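Local coordinates for protein BIFUNCTIONAL PROTEIN Proline utilization A (PutA) (Corynebacterium freiburgense, PDB 5UX5) that catalyses the two-step oxidation of proline to glutamate, through an FAD-dependent proline dehydrogenase and an NAD-dependent aldehyde dehydrogenase carried on one chain, at residues Y361-S364 with V365-V369; E519-A522 with L523-A527; Q743-D746 with A747-L751; V1024-T1027 with I1028-A1032. All coordinates share one frame; numbering follows the deposited sequence.

Contact 1 of 4, residues Y361-S364 with V365-V369; sequences YELS and VERGV
Arg367 and Leu363 run side by side on the last turn of helix 354-367, the methyl CD2 of Leu363 lying over one face of the guanidinium, 3.7 Å from Arg367 NH2. The guanidinium's N-H groups are met from outside the turn: NE and NH2 form salt bridges with Asp16 and Asp335, and NH1 is bonded to Leu338 O. Glu362 OE1 is likewise claimed by Arg27 of helix 16-31. Along the backbone, Val365 N donates to Tyr361 O, Glu366 N to Glu362 O and Arg367 N to Leu363 O, the last (3.1 Å) distinctly bent at 139°. The helix then closes in a Schellman motif: Gly368 takes positive phi (71°), its N makes a weak bond to Val365 O, and Val369 N reaches back to Ser364 O at 3.0 Å. This end belongs to the beta-alpha-beta unit between strands 345-350 and 373-378 of the proline dehydrogenase barrel. Apolar contact completes the turn. Tyr361 holds CG opposite its backbone N (chi1 177°), and Val365 CG2 sits over the ring in a CH-pi contact 4.0 Å from the Tyr361 centroid, displaced toward the rim on the CE1 and CZ side; Val369 CG2 lies 3.7 Å from Ser364 CA.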
loop_
_atom_site.group_PDB
_atom_site.type_symbol
_atom_site.label_atom_id
_atom_site.label_comp_id
_atom_site.label_asym_id
_atom_site.label_seq_id
_atom_site.Cartn_x
_atom_site.Cartn_y
_atom_site.Cartn_z
ATOM N N TYR A 361 24.557 17.020 -31.099
ATOM C CA TYR A 361 24.956 17.240 -32.479
ATOM C C TYR A 361 26.403 17.697 -32.540
ATOM O O TYR A 361 27.240 17.072 -33.201
ATOM C CB TYR A 361 24.049 18.277 -33.145
ATOM C CG TYR A 361 24.523 18.559 -34.549
ATOM C CD1 TYR A 361 24.587 17.535 -35.497
ATOM C CD2 TYR A 361 24.965 19.822 -34.923
ATOM C CE1 TYR A 361 25.051 17.776 -36.785
ATOM C CE2 TYR A 361 25.429 20.070 -36.219
ATOM C CZ TYR A 361 25.473 19.042 -37.140
ATOM O OH TYR A 361 25.932 19.283 -38.419
ATOM N N GLU A 362 26.709 18.776 -31.815
ATOM C CA GLU A 362 28.033 19.389 -31.841
ATOM C C GLU A 362 29.097 18.484 -31.235
ATOM O O GLU A 362 30.245 18.472 -31.697
ATOM C CB GLU A 362 27.995 20.732 -31.120
ATOM C CG GLU A 362 27.204 21.809 -31.845
ATOM C CD GLU A 362 27.781 22.151 -33.217
ATOM O OE1 GLU A 362 27.037 22.747 -34.020
ATOM O OE2 GLU A 362 28.983 21.879 -33.477
ATOM N N LEU A 363 28.756 17.736 -30.189
ATOM C CA LEU A 363 29.709 16.756 -29.682
ATOM C C LEU A 363 30.040 15.721 -30.755
ATOM O O LEU A 363 31.212 15.385 -30.952
ATOM C CB LEU A 363 29.164 16.078 -28.423
ATOM C CG LEU A 363 29.225 16.781 -27.067
ATOM C CD1 LEU A 363 28.554 15.908 -25.993
ATOM C CD2 LEU A 363 30.665 17.128 -26.667
ATOM N N SER A 364 29.022 15.224 -31.475
ATOM C CA SER A 364 29.252 14.187 -32.479
ATOM C C SER A 364 30.158 14.690 -33.590
ATOM O O SER A 364 31.033 13.961 -34.072
ATOM C CB SER A 364 27.923 13.705 -33.061
ATOM O OG SER A 364 27.295 14.723 -33.828
ATOM N N VAL A 365 29.958 15.938 -34.010
ATOM C CA VAL A 365 30.779 16.503 -35.064
ATOM C C VAL A 365 32.211 16.741 -34.583
ATOM O O VAL A 365 33.166 16.360 -35.264
ATOM C CB VAL A 365 30.121 17.785 -35.583
ATOM C CG1 VAL A 365 31.044 18.469 -36.568
ATOM C CG2 VAL A 365 28.782 17.429 -36.224
ATOM N N GLU A 366 32.387 17.312 -33.386
ATOM C CA GLU A 366 33.734 17.599 -32.888
ATOM C C GLU A 366 34.556 16.335 -32.703
ATOM O O GLU A 366 35.776 16.346 -32.893
ATOM C CB GLU A 366 33.637 18.362 -31.562
ATOM C CG GLU A 366 34.946 18.622 -30.802
ATOM C CD GLU A 366 35.988 19.378 -31.594
ATOM O OE1 GLU A 366 37.194 19.174 -31.325
ATOM O OE2 GLU A 366 35.606 20.187 -32.469
ATOM N N ARG A 367 33.905 15.234 -32.387
ATOM C CA ARG A 367 34.588 14.008 -32.025
ATOM C C ARG A 367 34.558 12.978 -33.127
ATOM O O ARG A 367 35.136 11.903 -32.951
ATOM C CB ARG A 367 33.979 13.415 -30.750
ATOM C CG ARG A 367 34.000 14.380 -29.583
ATOM C CD ARG A 367 33.711 13.645 -28.319
ATOM N NE ARG A 367 33.752 14.494 -27.144
ATOM C CZ ARG A 367 33.087 14.210 -26.028
ATOM N NH1 ARG A 367 32.336 13.118 -25.966
ATOM N NH2 ARG A 367 33.150 15.015 -24.982
ATOM N N GLY A 368 33.857 13.257 -34.226
ATOM C CA GLY A 368 33.792 12.337 -35.347
ATOM C C GLY A 368 32.986 11.075 -35.103
ATOM O O GLY A 368 33.318 10.022 -35.659
ATOM N N VAL A 369 31.931 11.151 -34.285
ATOM C CA VAL A 369 31.099 9.985 -33.992
ATOM C C VAL A 369 29.670 10.180 -34.513
ATOM O O VAL A 369 28.719 9.621 -33.954
ATOM C CB VAL A 369 31.129 9.665 -32.480
ATOM C CG1 VAL A 369 32.560 9.398 -32.037
ATOM C CG2 VAL A 369 30.490 10.794 -31.626
#

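Contact 2 of 4, residues E519-A522 with L523-A527; sequences ERTA and LLQRA
Leu523 and Leu524 fold back along helix 517-533 over the carbonyls of the preceding turn, and they mark its well-packed side. In both, CG is anti to the carbonyl carbon and lies beside the backbone N (chi1 -73° and -71°), a setting that brings Leu523 CG to 3.4 Å from Glu519 O and Leu524 CG to 3.3 Å from Arg520 O. The ends of these side chains are occupied from outside: Leu523 meets Ile639 and Leu643, whereas Leu524 is wedged between Phe606 and Ala610 of helix 599-611 and Ala568 of helix 550-574. Arg520 is buried too, its NE bonded to Leu515 O.

Thr521 and Gln525 stand at the border. The CG of Gln525 rests 3.2 Å from Thr521 O, and Thr521 OG1 is bonded to Ile517 O and to Asn572 OD1 of helix 550-574. Farther round, the contact thins out. Arg526, an exposed residue, sets its CB 3.3 Å from Ala522 O, but its chain, bent at chi2 and chi3, only skirts the turn, with Arg526 NH1 3.7 Å from Ala522 O. Glu519 sends its carboxylate away from 523-527.

Beneath both sides run regular i to i+4 bonds, from Leu523 N to Glu519 O (2.9 Å) through to Arg526 N to Ala522 O (3.0 Å). The chemistry is therefore that of an amphipathic helix in the aldehyde dehydrogenase region: Leu524 packs on neighbouring helices and Leu523 on loop residues, buried Arg520 has its NE held by a carbonyl, and the exposed Glu519 and Arg526 make little side-chain contact within the stretch.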
loop_
_atom_site.group_PDB
_atom_site.type_symbol
_atom_site.label_atom_id
_atom_site.label_comp_id
_atom_site.label_asym_id
_atom_site.label_seq_id
_atom_site.Cartn_x
_atom_site.Cartn_y
_atom_site.Cartn_z
ATOM N N GLU A 519 11.208 4.940 31.768
ATOM C CA GLU A 519 11.754 3.598 31.583
ATOM C C GLU A 519 10.983 2.814 30.522
ATOM O O GLU A 519 11.582 2.192 29.636
ATOM C CB GLU A 519 11.761 2.846 32.913
ATOM C CG GLU A 519 12.981 3.141 33.792
ATOM C CD GLU A 519 12.764 2.785 35.263
ATOM O OE1 GLU A 519 11.601 2.555 35.671
ATOM O OE2 GLU A 519 13.763 2.715 36.010
ATOM N N ARG A 520 9.653 2.833 30.593
ATOM C CA ARG A 520 8.856 2.167 29.572
ATOM C C ARG A 520 9.167 2.727 28.196
ATOM O O ARG A 520 9.281 1.978 27.214
ATOM C CB ARG A 520 7.366 2.339 29.872
ATOM C CG ARG A 520 6.889 1.802 31.198
ATOM C CD ARG A 520 5.433 2.129 31.271
ATOM N NE ARG A 520 5.074 2.809 32.506
ATOM C CZ ARG A 520 4.042 3.633 32.591
ATOM N NH1 ARG A 520 3.746 4.227 33.736
ATOM N NH2 ARG A 520 3.317 3.875 31.513
ATOM N N THR A 521 9.242 4.053 28.096
ATOM C CA THR A 521 9.478 4.701 26.815
ATOM C C THR A 521 10.812 4.267 26.230
ATOM O O THR A 521 10.906 3.955 25.041
ATOM C CB THR A 521 9.418 6.218 27.012
ATOM O OG1 THR A 521 8.048 6.623 27.123
ATOM C CG2 THR A 521 10.056 6.962 25.860
ATOM N N ALA A 522 11.838 4.178 27.075
ATOM C CA ALA A 522 13.158 3.775 26.616
ATOM C C ALA A 522 13.175 2.318 26.186
ATOM O O ALA A 522 13.853 1.957 25.215
ATOM C CB ALA A 522 14.185 4.036 27.716
ATOM N N LEU A 523 12.471 1.458 26.921
ATOM C CA LEU A 523 12.396 0.060 26.530
ATOM C C LEU A 523 11.659 -0.090 25.207
ATOM O O LEU A 523 12.100 -0.844 24.333
ATOM C CB LEU A 523 11.713 -0.766 27.614
ATOM C CG LEU A 523 12.520 -1.035 28.881
ATOM C CD1 LEU A 523 11.717 -1.856 29.819
ATOM C CD2 LEU A 523 13.800 -1.714 28.572
ATOM N N LEU A 524 10.540 0.626 25.027
ATOM C CA LEU A 524 9.809 0.473 23.775
ATOM C C LEU A 524 10.651 0.939 22.590
ATOM O O LEU A 524 10.726 0.249 21.563
ATOM C CB LEU A 524 8.497 1.236 23.834
ATOM C CG LEU A 524 7.510 0.558 24.772
ATOM C CD1 LEU A 524 6.294 1.472 25.115
ATOM C CD2 LEU A 524 7.080 -0.727 24.148
ATOM N N GLN A 525 11.346 2.072 22.741
ATOM C CA GLN A 525 12.139 2.598 21.644
ATOM C C GLN A 525 13.254 1.632 21.304
ATOM O O GLN A 525 13.530 1.370 20.129
ATOM C CB GLN A 525 12.696 3.974 22.012
ATOM C CG GLN A 525 11.651 5.090 22.162
ATOM C CD GLN A 525 11.012 5.503 20.845
ATOM O OE1 GLN A 525 11.396 5.031 19.769
ATOM N NE2 GLN A 525 10.032 6.396 20.922
ATOM N N ARG A 526 13.848 1.034 22.328
ATOM C CA ARG A 526 14.874 0.033 22.107
ATOM C C ARG A 526 14.279 -1.219 21.470
ATOM O O ARG A 526 14.912 -1.856 20.612
ATOM C CB ARG A 526 15.535 -0.295 23.443
ATOM C CG ARG A 526 17.030 -0.232 23.388
ATOM C CD ARG A 526 17.561 0.284 24.690
ATOM N NE ARG A 526 17.494 -0.748 25.710
ATOM C CZ ARG A 526 17.080 -0.524 26.948
ATOM N NH1 ARG A 526 16.683 0.698 27.303
ATOM N NH2 ARG A 526 17.051 -1.524 27.820
ATOM N N ALA A 527 13.057 -1.586 21.879
ATOM C CA ALA A 527 12.385 -2.732 21.280
ATOM C C ALA A 527 12.164 -2.514 19.797
ATOM O O ALA A 527 12.276 -3.449 18.998
ATOM C CB ALA A 527 11.063 -2.997 21.993
#

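Contact 3 of 4, residues Q743-D746 with A747-L751; sequences QLID and ATRTL
Thr748 and Thr750 both place OG1 beside their own backbone N and opposite the carbonyl carbon (chi1 -58° and -61°), which swings each hydroxyl onto the carbonyl four residues back. Thr748 OG1 donates to Leu744 O at 2.8 Å, and Thr748 N donates to the same oxygen at 2.9 Å from the other face of the carbonyl plane, so this acceptor is gripped twice. Thr750 OG1 repeats the hydroxyl bond to Asp746 O, also at 2.8 Å, whereas its backbone N adds only a weak one. Between them, Arg749 N makes a nearly straight bond to Ile745 O (3.0 Å), and the arginine chain runs beside Ile745, with Arg749 NE 4.0 Å from Ile745 CG2. Leu744 lies alongside Thr748, Leu744 CD1 being 3.7 Å from Thr748 OG1, and both touch Ile805 on strand 804-807. Around the turn, Asp746 turns its carboxylate to the amides of Gly165 and Glu166, while Thr750 OG1 accepts from Asp164 N. The end of helix 740-750, in the aldehyde dehydrogenase region, thus docks on the start of helix 164-178 in the proline dehydrogenase region. A carboxylate there should be favoured by the helix dipole, and the Thr750 hydroxyl, donating to one region and accepting from the other, ties the two together.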
loop_
_atom_site.group_PDB
_atom_site.type_symbol
_atom_site.label_atom_id
_atom_site.label_comp_id
_atom_site.label_asym_id
_atom_site.label_seq_id
_atom_site.Cartn_x
_atom_site.Cartn_y
_atom_site.Cartn_z
ATOM N N GLN A 743 -11.167 -7.067 -16.893
ATOM C CA GLN A 743 -9.825 -6.843 -16.352
ATOM C C GLN A 743 -9.627 -7.533 -15.007
ATOM O O GLN A 743 -8.549 -8.085 -14.743
ATOM C CB GLN A 743 -9.548 -5.344 -16.210
ATOM C CG GLN A 743 -9.414 -4.615 -17.536
ATOM C CD GLN A 743 -7.990 -4.624 -18.050
ATOM O OE1 GLN A 743 -7.490 -5.661 -18.493
ATOM N NE2 GLN A 743 -7.326 -3.471 -17.994
ATOM N N LEU A 744 -10.636 -7.477 -14.125
ATOM C CA LEU A 744 -10.551 -8.183 -12.850
ATOM C C LEU A 744 -10.348 -9.672 -13.069
ATOM O O LEU A 744 -9.515 -10.300 -12.405
ATOM C CB LEU A 744 -11.810 -7.942 -12.019
ATOM C CG LEU A 744 -11.953 -8.828 -10.774
ATOM C CD1 LEU A 744 -10.824 -8.530 -9.804
ATOM C CD2 LEU A 744 -13.315 -8.673 -10.108
ATOM N N ILE A 745 -11.087 -10.246 -14.015
ATOM C CA ILE A 745 -10.921 -11.663 -14.325
ATOM C C ILE A 745 -9.499 -11.943 -14.799
ATOM O O ILE A 745 -8.831 -12.854 -14.298
ATOM C CB ILE A 745 -11.973 -12.109 -15.358
ATOM C CG1 ILE A 745 -13.352 -12.128 -14.705
ATOM C CG2 ILE A 745 -11.634 -13.460 -15.956
ATOM C CD1 ILE A 745 -14.449 -12.415 -15.635
ATOM N N ASP A 746 -8.995 -11.126 -15.735
ATOM C CA ASP A 746 -7.642 -11.318 -16.250
ATOM C C ASP A 746 -6.606 -11.221 -15.131
ATOM O O ASP A 746 -5.689 -12.047 -15.027
ATOM C CB ASP A 746 -7.369 -10.302 -17.357
ATOM C CG ASP A 746 -6.066 -10.578 -18.108
ATOM O OD1 ASP A 746 -5.552 -11.713 -18.011
ATOM O OD2 ASP A 746 -5.563 -9.672 -18.818
ATOM N N ALA A 747 -6.739 -10.214 -14.276
ATOM C CA ALA A 747 -5.787 -10.051 -13.181
ATOM C C ALA A 747 -5.842 -11.224 -12.199
ATOM O O ALA A 747 -4.816 -11.627 -11.644
ATOM C CB ALA A 747 -6.057 -8.727 -12.473
ATOM N N THR A 748 -7.036 -11.755 -11.931
ATOM C CA THR A 748 -7.153 -12.832 -10.951
ATOM C C THR A 748 -6.564 -14.140 -11.479
ATOM O O THR A 748 -5.831 -14.839 -10.767
ATOM C CB THR A 748 -8.618 -12.998 -10.556
ATOM O OG1 THR A 748 -9.078 -11.759 -10.032
ATOM C CG2 THR A 748 -8.774 -14.043 -9.480
ATOM N N ARG A 749 -6.877 -14.495 -12.727
ATOM C CA ARG A 749 -6.258 -15.673 -13.323
ATOM C C ARG A 749 -4.730 -15.558 -13.364
ATOM O O ARG A 749 -4.050 -16.581 -13.471
ATOM C CB ARG A 749 -6.819 -15.914 -14.722
ATOM C CG ARG A 749 -8.326 -16.142 -14.776
ATOM C CD ARG A 749 -8.740 -16.872 -16.087
ATOM N NE ARG A 749 -10.177 -17.180 -16.188
ATOM C CZ ARG A 749 -10.820 -18.140 -15.505
ATOM N NH1 ARG A 749 -10.188 -18.921 -14.622
ATOM N NH2 ARG A 749 -12.123 -18.324 -15.699
ATOM N N THR A 750 -4.168 -14.339 -13.292
ATOM C CA THR A 750 -2.719 -14.158 -13.389
ATOM C C THR A 750 -1.966 -14.335 -12.057
ATOM O O THR A 750 -0.756 -14.571 -12.078
ATOM C CB THR A 750 -2.415 -12.780 -14.011
ATOM O OG1 THR A 750 -2.978 -12.725 -15.324
ATOM C CG2 THR A 750 -0.931 -12.518 -14.151
ATOM N N LEU A 751 -2.626 -14.263 -10.908
ATOM C CA LEU A 751 -1.925 -14.473 -9.643
ATOM C C LEU A 751 -1.217 -15.823 -9.593
ATOM O O LEU A 751 -1.799 -16.859 -9.926
ATOM C CB LEU A 751 -2.903 -14.370 -8.480
ATOM C CG LEU A 751 -3.420 -12.981 -8.176
ATOM C CD1 LEU A 751 -4.646 -13.100 -7.303
ATOM C CD2 LEU A 751 -2.317 -12.174 -7.490
#

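Contact 4 of 4, residues V1024-T1027 with I1028-A1032; sequences VPTT and IYEWA
Tyr1029 reaches back from helix 1026-1035 across the residues that lead into it, meeting Val1024 at about a right angle. Its CB starts 3.4 Å from Thr1026 O. With CG anti to the carbonyl carbon (chi1 -77°), the ring is carried toward the helix start, where CD2 passes 4.0 Å from Pro1025 O and CE2 lies against Val1024 CB at 3.3 Å. CZ borders both CB and CG2 of the valine; the hydroxyl at the tip is 3.6 Å from Val1024 CG2 and finds its polar partner beyond the stretch, in Asp1041 OD2.

Pro1025 occupies the N-cap position. Its ring runs side by side with Ile1028, CD lying 3.7 Å from the isoleucine CD1, and its carbonyl O accepts from Ile1028 N at 3.0 Å, the donor standing well above the carbonyl plane. One turn on, Thr1027 CG2 makes a CH-pi contact over one face of the Trp1031 indole, 3.7 Å from the centroid of the five-membered ring, while Thr1027 O accepts from Trp1031 N at 2.9 Å.

Val1024, Ile1028 and Tyr1029 all also touch Val1039, so the apolar side of the turn lies against the sheet. Here a proline-led helix forms the link between parallel strands 1015-1018 and 1038-1040, a beta-alpha-beta unit consistent with a Rossmann-like C-terminal domain.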
loop_
_atom_site.group_PDB
_atom_site.type_symbol
_atom_site.label_atom_id
_atom_site.label_comp_id
_atom_site.label_asym_id
_atom_site.label_seq_id
_atom_site.Cartn_x
_atom_site.Cartn_y
_atom_site.Cartn_z
ATOM N N VAL A 1024 -24.138 -3.468 38.681
ATOM C CA VAL A 1024 -24.941 -3.844 37.516
ATOM C C VAL A 1024 -25.509 -5.233 37.760
ATOM O O VAL A 1024 -24.784 -6.118 38.261
ATOM C CB VAL A 1024 -24.094 -3.798 36.242
ATOM C CG1 VAL A 1024 -24.926 -4.135 35.032
ATOM C CG2 VAL A 1024 -23.449 -2.442 36.087
ATOM N N PRO A 1025 -26.776 -5.474 37.475
ATOM C CA PRO A 1025 -27.302 -6.839 37.626
ATOM C C PRO A 1025 -26.543 -7.816 36.730
ATOM O O PRO A 1025 -26.259 -7.524 35.567
ATOM C CB PRO A 1025 -28.766 -6.699 37.207
ATOM C CG PRO A 1025 -29.081 -5.220 37.398
ATOM C CD PRO A 1025 -27.805 -4.483 37.122
ATOM N N THR A 1026 -26.214 -8.987 37.295
ATOM C CA THR A 1026 -25.349 -9.958 36.624
ATOM C C THR A 1026 -25.909 -10.368 35.264
ATOM O O THR A 1026 -25.161 -10.562 34.294
ATOM C CB THR A 1026 -25.175 -11.194 37.520
ATOM O OG1 THR A 1026 -24.255 -10.905 38.575
ATOM C CG2 THR A 1026 -24.584 -12.383 36.727
ATOM N N THR A 1027 -27.228 -10.497 35.171
ATOM C CA THR A 1027 -27.821 -10.968 33.933
ATOM C C THR A 1027 -27.486 -10.052 32.766
ATOM O O THR A 1027 -27.337 -10.524 31.639
ATOM C CB THR A 1027 -29.334 -11.121 34.124
ATOM O OG1 THR A 1027 -29.566 -12.026 35.209
ATOM C CG2 THR A 1027 -30.011 -11.663 32.872
ATOM N N ILE A 1028 -27.335 -8.754 33.009
ATOM C CA ILE A 1028 -26.971 -7.858 31.918
ATOM C C ILE A 1028 -25.567 -8.151 31.431
ATOM O O ILE A 1028 -25.323 -8.183 30.219
ATOM C CB ILE A 1028 -27.118 -6.391 32.336
ATOM C CG1 ILE A 1028 -28.586 -6.079 32.604
ATOM C CG2 ILE A 1028 -26.553 -5.481 31.252
ATOM C CD1 ILE A 1028 -28.759 -4.963 33.552
ATOM N N TYR A 1029 -24.624 -8.364 32.357
ATOM C CA TYR A 1029 -23.271 -8.761 31.963
ATOM C C TYR A 1029 -23.293 -10.061 31.155
ATOM O O TYR A 1029 -22.629 -10.173 30.119
ATOM C CB TYR A 1029 -22.378 -8.928 33.198
ATOM C CG TYR A 1029 -21.852 -7.665 33.847
ATOM C CD1 TYR A 1029 -20.926 -6.849 33.197
ATOM C CD2 TYR A 1029 -22.262 -7.293 35.139
ATOM C CE1 TYR A 1029 -20.422 -5.692 33.809
ATOM C CE2 TYR A 1029 -21.774 -6.134 35.752
ATOM C CZ TYR A 1029 -20.854 -5.346 35.077
ATOM O OH TYR A 1029 -20.357 -4.210 35.663
ATOM N N GLU A 1030 -24.056 -11.060 31.621
ATOM C CA GLU A 1030 -24.098 -12.358 30.942
ATOM C C GLU A 1030 -24.687 -12.240 29.558
ATOM O O GLU A 1030 -24.265 -12.944 28.629
ATOM C CB GLU A 1030 -24.910 -13.365 31.735
ATOM C CG GLU A 1030 -24.224 -13.885 32.955
ATOM C CD GLU A 1030 -25.184 -14.599 33.897
ATOM O OE1 GLU A 1030 -26.417 -14.476 33.700
ATOM O OE2 GLU A 1030 -24.707 -15.298 34.817
ATOM N N TRP A 1031 -25.686 -11.378 29.401
ATOM C CA TRP A 1031 -26.265 -11.216 28.079
ATOM C C TRP A 1031 -25.321 -10.459 27.172
ATOM O O TRP A 1031 -25.168 -10.819 26.004
ATOM C CB TRP A 1031 -27.607 -10.511 28.160
ATOM C CG TRP A 1031 -28.681 -11.361 28.755
ATOM C CD1 TRP A 1031 -28.530 -12.576 29.354
ATOM C CD2 TRP A 1031 -30.080 -11.067 28.782
ATOM N NE1 TRP A 1031 -29.751 -13.055 29.767
ATOM C CE2 TRP A 1031 -30.721 -12.148 29.422
ATOM C CE3 TRP A 1031 -30.855 -9.993 28.329
ATOM C CZ2 TRP A 1031 -32.103 -12.188 29.616
ATOM C CZ3 TRP A 1031 -32.218 -10.033 28.517
ATOM C CH2 TRP A 1031 -32.831 -11.123 29.157
ATOM N N ALA A 1032 -24.648 -9.435 27.710
ATOM C CA ALA A 1032 -23.666 -8.681 26.931
ATOM C C ALA A 1032 -22.556 -9.583 26.417
ATOM O O ALA A 1032 -22.041 -9.369 25.317
ATOM C CB ALA A 1032 -23.076 -7.534 27.755
#

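Each contact is local, within one helix or at its end, and none touches another. Contact 3 is the most buried and lies nearest the centre of the chain, with outside bonds that cross between the two catalytic regions; contacts 1, 2 and 4 are partly buried. Contacts 2 and 3 share the aldehyde dehydrogenase range, yet they, like contacts 1 and 4, lie on opposite sides of the chain's centre, the centres of the two pairs being about 45 Å and 90 Å apart. Position along the helix sets the chemistry: 1024-1032 begins one with proline and aromatic packing, 519-527 is regular helix just past its start, and 361-369 and 743-751 finish theirs, by a glycine turn and threonine hydroxyls respectively.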